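Local coordinates for protein acetate kinase (Entamoeba histolytica, PDB 4H0O) that probably interconverts acetate and acetyl phosphate, as a pyrophosphate-dependent acetate kinase of the ASKHA superfamily with a ribonuclease H-like fold, at residues Ile81-Leu84 / Lys85-Ile89; Thr301-Leu304 / Ala305-Tyr309; Ile310-Leu313 / Ala314-Gly318. One frame throughout, in Å; residues are numbered along the deposited sequence.

All three contacts are local, two within one helix and one at a helix end, and they come in series along the chain. Contact 1 is the C-terminal end of helix 73-86. Contacts 2 and 3 are consecutive pieces of the long helix 299-324, and their centres are 13 Å apart. Contact 1 lies on the opposite side of the chain's centre, about 50 Å from contact 2 and 49 Å from contact 3, centre to centre. Contact 1 packs on the sheet with strands 26-31, 36-44 and 54-59, whereas contact 3 packs on the other sheet, at strands 205-211 and 216-222. Contacts 2 and 3 also touch the second subunit, so helix 299-324 serves both the fold and the dimer.

Contact 1: Ile81-Leu84 / Lys85-Ile89; sequences IQFL and KENHI
A Schellman motif closes helix 73-86 here, with L84 and I89 meeting across the turn. I89 N donates to L84 O at 2.8 Å. H88 has positive phi and is the C-prime residue. H88 N donates to K85 O at 3.1 Å, which completes the pair of bonds that defines the motif. The apolar part of the turn is L84 against I89. L84 CB is 4.1 Å from I89 CB, and L84 CD2 also approaches I89 CG1.

N87 is the first residue to leave helical geometry, and its side chain turns back on F83. The amide N87 ND2 gives a nearly straight bond to F83 O, 3.1 Å long at 169°. F83 O lies almost in the N87 amide plane. The same N87 ND2 sits over one face of the F83 ring, offset toward the rim, 3.4 Å from F83 CE1. Ring and amide planes are 36° apart. N87 CG is anti to its own carbonyl carbon (chi1 -75°), which lets the amide reach back along the helix. The backbone N of N87 adds only weak bonds to F83 O and L84 O.

This is the end of a helix packed on a sheet. F83 and L84 touch Y28 of strand 26-31 and C38 of strand 36-44, and the F83 ring also stacks with H57. On the exposed side, Q82 and E86 run side by side, with Q82 NE2 3.6 Å from E86 OE2. K85 is extended beyond CG and lies alongside I81, K85 CE being 4.1 Å from I81 CG2. The K85 ammonium continues past I81 to a hydrogen bond with E143 O.

Contact 2: Thr301-Leu304 / Ala305-Tyr309; sequences TCQL and AFDVY
Residues 301-309 are regular alpha helix, with A305, F306, D307 and V308 each donating from backbone N to the carbonyl four residues earlier. The bond from V308 N to L304 O is 2.9 Å and nearly straight.

The polar side-chain pair is Q303 with D307, one helical turn apart. Q303 CG is anti to the backbone N (chi1 -175°), and the chain then bends at chi2 to 67°. This folds the amide toward D307. Q303 NE2 donates to D307 OD1 over 3.2 Å. The oxygen lies in the Q303 amide plane, but the donor comes from above the carboxylate plane. The two planes are 46° apart. D307 CG is beside its own backbone N, and it stands 3.1 Å from Q303 O. Q303 O already accepts from D307 N at 3.0 Å.

A second pair is apolar. L304 CD1 meets V308 CG2 at 3.9 Å, the two side chains passing at a slant. V308 CG2 also lies 3.2 Å from L304 O.

C302 packs on I288 and I292 of helix 285-293, and F306 on V343 and A346 of helix 341-350. The F306 side chain is about 4 Å from that of M285, a predicted ATP-binding residue. The second subunit covers L304, D307 and V308, with its Q175 on L304 and its A164 on D307 and V308.

The Q303 amide gives the D307 carboxylate a neutral donor within the helix. The bond probably helps fix the rotation of both groups and offsets some of the negative charge near Q303 O.

Contact 3: Ile310-Leu313 / Ala314-Gly318; sequences IKQL and AKTIG
T316 turns its hydroxyl back to the carbonyl of Q312, one turn earlier in the helix. T316 OG1 is beside its own backbone N and anti to the carbonyl carbon (chi1 -53°). In this position T316 OG1 donates to Q312 O at 2.6 Å. T316 N donates to Q312 O at 2.9 Å. The two donors reach Q312 O from opposite faces of its carbonyl plane. One acceptor is therefore gripped twice, and the hydroxyl is held against the backbone.

L313 and I317 form the apolar pair. The two side chains cross at a slant, with L313 CD1 4.0 Å from I317 CD1. L313 CG also comes close to I317 CD1. I317 CG1 passes 3.2 Å from L313 O, which accepts from I317 N.

This side of helix 299-324 packs on a sheet of the ribonuclease H-like fold, L313 resting on L211 and C218 and I317 on I207 and C209, in strands 205-211 and 216-222. I347 of helix 341-350 touches I310, L313 and I317.

K311 and K315 run side by side toward another face. Their first torsions are alike, with CG anti to the backbone N in both. K311 then bends at chi2 and chi3 (-137° and 81°), whereas K315 bends at chi3 alone. The bends bring K311 NZ to 3.4 Å from K315 NZ, a close approach of like charges. Weak, long ion pairs from K315 NZ to D228 and E323 of the second subunit probably offset part of this. Q312 also bends at chi2, and Q312 OE1 is 3.9 Å from K315 NZ.

Contact 1: Ile81-Leu84 / Lys85-Ile89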
# COMPACT_ATOMS: atom_id res chain seq x y z
N ILE B 81 36.71 21.52 13.12
CA ILE B 81 37.11 22.67 12.31
C ILE B 81 38.42 23.27 12.82
O ILE B 81 39.29 23.65 12.04
CB ILE B 81 36.00 23.75 12.32
CG1 ILE B 81 34.76 23.25 11.57
CG2 ILE B 81 36.49 25.06 11.72
CD1 ILE B 81 33.54 24.14 11.72
N GLN B 82 38.56 23.33 14.14
CA GLN B 82 39.77 23.83 14.77
C GLN B 82 40.98 22.95 14.46
O GLN B 82 42.07 23.45 14.19
CB GLN B 82 39.57 23.94 16.29
CG GLN B 82 40.84 24.22 17.08
CD GLN B 82 40.54 24.58 18.52
OE1 GLN B 82 39.54 25.24 18.82
NE2 GLN B 82 41.41 24.15 19.44
N PHE B 83 40.78 21.63 14.49
CA PHE B 83 41.84 20.68 14.18
C PHE B 83 42.36 20.86 12.76
O PHE B 83 43.57 20.79 12.52
CB PHE B 83 41.35 19.24 14.37
CG PHE B 83 42.26 18.19 13.79
CD1 PHE B 83 43.34 17.71 14.51
CD2 PHE B 83 42.02 17.67 12.52
CE1 PHE B 83 44.18 16.74 13.98
CE2 PHE B 83 42.85 16.70 11.98
CZ PHE B 83 43.93 16.23 12.71
N LEU B 84 41.44 21.06 11.82
CA LEU B 84 41.80 21.20 10.42
C LEU B 84 42.59 22.48 10.16
O LEU B 84 43.51 22.49 9.33
CB LEU B 84 40.54 21.15 9.54
CG LEU B 84 39.74 19.85 9.65
CD1 LEU B 84 38.36 19.98 9.01
CD2 LEU B 84 40.50 18.69 9.04
N LYS B 85 42.24 23.55 10.87
CA LYS B 85 42.97 24.81 10.78
C LYS B 85 44.39 24.64 11.30
O LYS B 85 45.35 25.07 10.67
CB LYS B 85 42.25 25.90 11.56
CG LYS B 85 41.00 26.45 10.88
CD LYS B 85 40.30 27.48 11.76
CE LYS B 85 39.15 28.16 11.03
NZ LYS B 85 38.43 29.14 11.89
N GLU B 86 44.52 23.99 12.46
CA GLU B 86 45.82 23.77 13.09
C GLU B 86 46.73 22.85 12.27
O GLU B 86 47.96 22.91 12.40
CB GLU B 86 45.65 23.24 14.52
CG GLU B 86 45.16 24.28 15.52
CD GLU B 86 44.95 23.71 16.91
OE1 GLU B 86 45.07 22.48 17.08
OE2 GLU B 86 44.67 24.50 17.84
N ASN B 87 46.14 22.01 11.43
CA ASN B 87 46.93 21.13 10.57
C ASN B 87 46.94 21.56 9.11
O ASN B 87 47.27 20.77 8.22
CB ASN B 87 46.47 19.68 10.71
CG ASN B 87 46.92 19.04 12.00
OD1 ASN B 87 47.94 18.34 12.04
ND2 ASN B 87 46.18 19.27 13.07
N HIS B 88 46.57 22.82 8.86
CA HIS B 88 46.67 23.43 7.54
C HIS B 88 45.87 22.72 6.44
O HIS B 88 46.32 22.61 5.30
CB HIS B 88 48.13 23.59 7.12
CG HIS B 88 48.94 24.43 8.06
ND1 HIS B 88 48.86 25.81 8.08
CD2 HIS B 88 49.84 24.10 9.02
CE1 HIS B 88 49.67 26.28 9.01
NE2 HIS B 88 50.28 25.26 9.59
N ILE B 89 44.68 22.25 6.80
CA ILE B 89 43.70 21.80 5.82
C ILE B 89 42.72 22.95 5.60
O ILE B 89 41.82 23.17 6.42
CB ILE B 89 42.92 20.56 6.31
CG1 ILE B 89 43.88 19.45 6.76
CG2 ILE B 89 41.97 20.06 5.22
CD1 ILE B 89 44.83 18.97 5.69

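Contact 2: Thr301-Leu304 / Ala305-Tyr309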
# COMPACT_ATOMS: atom_id res chain seq x y z
N THR B 301 9.58 -18.22 11.99
CA THR B 301 9.26 -16.80 12.05
C THR B 301 10.19 -15.95 11.19
O THR B 301 9.78 -14.93 10.63
CB THR B 301 9.27 -16.27 13.50
OG1 THR B 301 10.37 -16.84 14.22
CG2 THR B 301 7.97 -16.64 14.20
N CYS B 302 11.45 -16.38 11.08
CA CYS B 302 12.40 -15.71 10.20
C CYS B 302 12.03 -15.94 8.74
O CYS B 302 12.19 -15.05 7.90
CB CYS B 302 13.82 -16.19 10.48
SG CYS B 302 14.53 -15.55 12.02
N GLN B 303 11.53 -17.13 8.43
CA GLN B 303 11.08 -17.45 7.09
C GLN B 303 9.84 -16.62 6.75
O GLN B 303 9.68 -16.16 5.62
CB GLN B 303 10.77 -18.94 6.96
CG GLN B 303 10.40 -19.39 5.55
CD GLN B 303 11.57 -19.30 4.58
OE1 GLN B 303 12.60 -19.94 4.78
NE2 GLN B 303 11.41 -18.49 3.54
N LEU B 304 8.97 -16.43 7.74
CA LEU B 304 7.77 -15.63 7.55
C LEU B 304 8.13 -14.17 7.31
O LEU B 304 7.58 -13.51 6.43
CB LEU B 304 6.84 -15.75 8.76
CG LEU B 304 5.57 -14.90 8.71
CD1 LEU B 304 4.71 -15.29 7.51
CD2 LEU B 304 4.77 -14.99 10.01
N ALA B 305 9.07 -13.66 8.11
CA ALA B 305 9.52 -12.28 7.98
C ALA B 305 10.10 -12.02 6.59
O ALA B 305 9.82 -10.98 5.99
CB ALA B 305 10.54 -11.95 9.06
N PHE B 306 10.90 -12.95 6.08
CA PHE B 306 11.47 -12.82 4.75
C PHE B 306 10.38 -12.83 3.68
O PHE B 306 10.41 -12.02 2.75
CB PHE B 306 12.50 -13.92 4.47
CG PHE B 306 13.13 -13.83 3.10
CD1 PHE B 306 14.13 -12.91 2.84
CD2 PHE B 306 12.72 -14.69 2.08
CE1 PHE B 306 14.71 -12.84 1.58
CE2 PHE B 306 13.30 -14.62 0.82
CZ PHE B 306 14.30 -13.69 0.57
N ASP B 307 9.42 -13.75 3.82
CA ASP B 307 8.33 -13.87 2.85
C ASP B 307 7.46 -12.62 2.80
O ASP B 307 7.10 -12.14 1.72
CB ASP B 307 7.46 -15.10 3.17
CG ASP B 307 8.18 -16.42 2.89
OD1 ASP B 307 9.27 -16.40 2.28
OD2 ASP B 307 7.64 -17.48 3.27
N VAL B 308 7.11 -12.10 3.98
CA VAL B 308 6.30 -10.88 4.08
C VAL B 308 7.06 -9.68 3.51
O VAL B 308 6.49 -8.86 2.80
CB VAL B 308 5.90 -10.60 5.55
CG1 VAL B 308 5.26 -9.22 5.68
CG2 VAL B 308 4.96 -11.68 6.06
N TYR B 309 8.35 -9.60 3.83
CA TYR B 309 9.21 -8.53 3.33
C TYR B 309 9.29 -8.53 1.80
O TYR B 309 9.17 -7.48 1.17
CB TYR B 309 10.61 -8.64 3.94
CG TYR B 309 11.64 -7.67 3.37
CD1 TYR B 309 12.42 -8.02 2.27
CD2 TYR B 309 11.83 -6.43 3.95
CE1 TYR B 309 13.36 -7.14 1.76
CE2 TYR B 309 12.77 -5.54 3.44
CZ TYR B 309 13.53 -5.90 2.35
OH TYR B 309 14.46 -5.02 1.84

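Contact 3: Ile310-Leu313 / Ala314-Gly318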
# COMPACT_ATOMS: atom_id res chain seq x y z
N ILE B 310 9.51 -9.71 1.23
CA ILE B 310 9.62 -9.87 -0.22
C ILE B 310 8.28 -9.58 -0.90
O ILE B 310 8.24 -8.93 -1.96
CB ILE B 310 10.10 -11.30 -0.59
CG1 ILE B 310 11.56 -11.49 -0.22
CG2 ILE B 310 9.90 -11.57 -2.08
CD1 ILE B 310 12.51 -10.53 -0.91
N LYS B 311 7.20 -10.05 -0.30
CA LYS B 311 5.86 -9.84 -0.83
C LYS B 311 5.54 -8.35 -0.99
O LYS B 311 5.04 -7.92 -2.02
CB LYS B 311 4.81 -10.51 0.06
CG LYS B 311 3.38 -10.31 -0.41
CD LYS B 311 2.45 -10.00 0.76
CE LYS B 311 2.53 -8.53 1.14
NZ LYS B 311 1.32 -8.09 1.90
N GLN B 312 5.84 -7.57 0.05
CA GLN B 312 5.57 -6.14 0.02
C GLN B 312 6.46 -5.41 -0.98
O GLN B 312 6.00 -4.49 -1.66
CB GLN B 312 5.73 -5.53 1.41
CG GLN B 312 5.17 -4.13 1.53
CD GLN B 312 3.68 -4.07 1.21
OE1 GLN B 312 2.96 -5.06 1.34
NE2 GLN B 312 3.22 -2.89 0.80
N LEU B 313 7.72 -5.83 -1.07
CA LEU B 313 8.65 -5.24 -2.03
C LEU B 313 8.22 -5.53 -3.46
O LEU B 313 8.24 -4.64 -4.32
CB LEU B 313 10.08 -5.74 -1.78
CG LEU B 313 11.18 -5.24 -2.73
CD1 LEU B 313 11.17 -3.73 -2.83
CD2 LEU B 313 12.56 -5.72 -2.27
N ALA B 314 7.80 -6.76 -3.71
CA ALA B 314 7.34 -7.16 -5.03
C ALA B 314 6.08 -6.39 -5.43
O ALA B 314 5.97 -5.89 -6.55
CB ALA B 314 7.09 -8.65 -5.07
N LYS B 315 5.13 -6.30 -4.50
CA LYS B 315 3.88 -5.58 -4.74
C LYS B 315 4.13 -4.09 -5.01
O LYS B 315 3.47 -3.48 -5.85
CB LYS B 315 2.93 -5.76 -3.56
CG LYS B 315 1.64 -4.97 -3.69
CD LYS B 315 0.86 -4.95 -2.37
CE LYS B 315 0.51 -6.36 -1.90
NZ LYS B 315 -0.21 -6.36 -0.59
N THR B 316 5.08 -3.52 -4.28
CA THR B 316 5.42 -2.10 -4.43
C THR B 316 6.03 -1.82 -5.80
O THR B 316 5.71 -0.81 -6.44
CB THR B 316 6.39 -1.64 -3.33
OG1 THR B 316 5.85 -1.97 -2.04
CG2 THR B 316 6.61 -0.14 -3.42
N ILE B 317 6.91 -2.70 -6.26
CA ILE B 317 7.53 -2.58 -7.57
C ILE B 317 6.47 -2.72 -8.67
O ILE B 317 6.44 -1.93 -9.62
CB ILE B 317 8.65 -3.62 -7.77
CG1 ILE B 317 9.82 -3.32 -6.83
CG2 ILE B 317 9.13 -3.64 -9.22
CD1 ILE B 317 10.85 -4.45 -6.75
N GLY B 318 5.61 -3.73 -8.53
CA GLY B 318 4.51 -3.92 -9.46
C GLY B 318 3.63 -2.70 -9.60
O GLY B 318 3.25 -2.32 -10.71